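Local structure of leucine-rich repeat protein (Bacteroides thetaiotaomicron, 4ECN) at residues P502-T505 with Q506-F510. The protein is of unknown function but, as an extracellular leucine-rich repeat protein with two DUF4458 domains, probably binds other proteins. Residues are numbered along the deposited sequence; the frame is centred on the assembly and turned at random.
Sequences PNMT and QLPDF
Met504 and Pro508 meet across a bend in one continuous run of chain, 502-505 leading straight into 506-510 without regular helix or strand. Thr505 makes the corner with a near-helical backbone (phi -89°, psi -15°); from Gln506 to Pro508 the chain then runs extended. No hydrogen bond links the two halves; beyond the peptide link, the contact is mainly packing of Met504 on what follows. The selenomethionine Met504 reaches forward along the following residues: its CG lies 3.5 Å from the backbone O of Gln506, and its SE sits 4.1 Å from CD of Pro508, the side chain crossing the proline ring at about a right angle. A turn at chi3 (58°) swings the terminal methyl out of line with the rest of the chain and places CE 4.3 Å from CD2 of Leu507. These apolar groups are buried, and Leu498 of strand 495-499 packs against both Met504 and Pro508. Gln506 sets off away from 502-505, CG lying between its backbone N and carbonyl carbon, and its side chain rests on Tyr462 and on Gln532 and Asp536 of helix 530-542. Asp536 also accepts a hydrogen bond from the backbone N of Leu507, tying the extended part to that helix. Together, Met504, Leu507 and Pro508 contribute to the hydrophobic core of a leucine-rich repeat solenoid, on the connection that leads from parallel strand 495-499 toward its neighbour, strand 519-521.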
loop_
_atom_site.group_PDB
_atom_site.type_symbol
_atom_site.label_atom_id
_atom_site.label_comp_id
_atom_site.label_asym_id
_atom_site.label_seq_id
_atom_site.Cartn_x
_atom_site.Cartn_y
_atom_site.Cartn_z
ATOM N N PRO A 502 13.037 8.538 -1.370
ATOM C CA PRO A 502 14.473 8.512 -1.072
ATOM C C PRO A 502 15.266 9.779 -1.348
ATOM O O PRO A 502 16.211 10.044 -0.598
ATOM C CB PRO A 502 15.010 7.440 -2.020
ATOM C CG PRO A 502 13.906 6.604 -2.351
ATOM C CD PRO A 502 12.655 7.399 -2.232
ATOM N N ASN A 503 14.948 10.508 -2.435
ATOM C CA ASN A 503 15.755 11.641 -2.893
ATOM C C ASN A 503 15.244 12.975 -2.368
ATOM O O ASN A 503 15.732 14.040 -2.773
ATOM C CB ASN A 503 15.770 11.639 -4.427
ATOM C CG ASN A 503 16.215 10.300 -4.975
ATOM O OD1 ASN A 503 16.991 9.568 -4.340
ATOM N ND2 ASN A 503 15.658 9.896 -6.111
HETATM N N MSE A 504 14.306 12.911 -1.429
HETATM C CA MSE A 504 13.703 14.076 -0.806
HETATM C C MSE A 504 14.582 14.483 0.374
HETATM O O MSE A 504 14.700 13.720 1.347
HETATM C CB MSE A 504 12.276 13.727 -0.404
HETATM C CG MSE A 504 11.322 14.872 -0.563
HETATM SE SE MSE A 504 9.530 14.338 -0.115
HETATM C CE MSE A 504 9.793 13.708 1.754
ATOM N N THR A 505 15.255 15.656 0.252
ATOM C CA THR A 505 16.239 16.119 1.243
ATOM C C THR A 505 15.611 16.950 2.362
ATOM O O THR A 505 16.256 17.135 3.401
ATOM C CB THR A 505 17.359 16.912 0.583
ATOM O OG1 THR A 505 16.826 18.013 -0.166
ATOM C CG2 THR A 505 18.247 16.025 -0.279
ATOM N N GLN A 506 14.366 17.413 2.171
ATOM C CA GLN A 506 13.560 18.123 3.173
ATOM C C GLN A 506 12.072 17.968 2.826
ATOM O O GLN A 506 11.738 17.498 1.733
ATOM C CB GLN A 506 13.953 19.607 3.318
ATOM C CG GLN A 506 13.690 20.490 2.129
ATOM C CD GLN A 506 14.632 21.658 2.173
ATOM O OE1 GLN A 506 15.865 21.523 2.033
ATOM N NE2 GLN A 506 14.074 22.832 2.382
ATOM N N LEU A 507 11.183 18.346 3.748
ATOM C CA LEU A 507 9.763 18.253 3.459
ATOM C C LEU A 507 9.399 19.376 2.501
ATOM O O LEU A 507 9.936 20.486 2.640
ATOM C CB LEU A 507 8.895 18.296 4.735
ATOM C CG LEU A 507 9.185 17.294 5.847
ATOM C CD1 LEU A 507 8.343 17.604 7.042
ATOM C CD2 LEU A 507 8.948 15.857 5.394
ATOM N N PRO A 508 8.542 19.085 1.488
ATOM C CA PRO A 508 8.155 20.121 0.523
ATOM C C PRO A 508 7.310 21.216 1.183
ATOM O O PRO A 508 6.565 20.939 2.147
ATOM C CB PRO A 508 7.359 19.337 -0.523
ATOM C CG PRO A 508 6.859 18.208 0.170
ATOM C CD PRO A 508 7.864 17.812 1.184
ATOM N N ASP A 509 7.417 22.458 0.637
ATOM C CA ASP A 509 6.766 23.667 1.150
ATOM C C ASP A 509 5.237 23.610 1.176
ATOM O O ASP A 509 4.644 24.290 2.022
ATOM C CB ASP A 509 7.168 24.892 0.321
ATOM C CG ASP A 509 8.196 25.771 1.009
ATOM O OD1 ASP A 509 9.298 25.255 1.343
ATOM O OD2 ASP A 509 7.904 26.980 1.213
ATOM N N PHE A 510 4.599 22.812 0.284
ATOM C CA PHE A 510 3.143 22.772 0.172
ATOM C C PHE A 510 2.481 22.355 1.518
ATOM O O PHE A 510 1.391 22.856 1.817
ATOM C CB PHE A 510 2.697 21.861 -0.975
ATOM C CG PHE A 510 2.555 20.392 -0.679
ATOM C CD1 PHE A 510 1.354 19.874 -0.212
ATOM C CD2 PHE A 510 3.598 19.515 -0.926
ATOM C CE1 PHE A 510 1.226 18.519 0.082
ATOM C CE2 PHE A 510 3.463 18.153 -0.644
ATOM C CZ PHE A 510 2.281 17.666 -0.142
#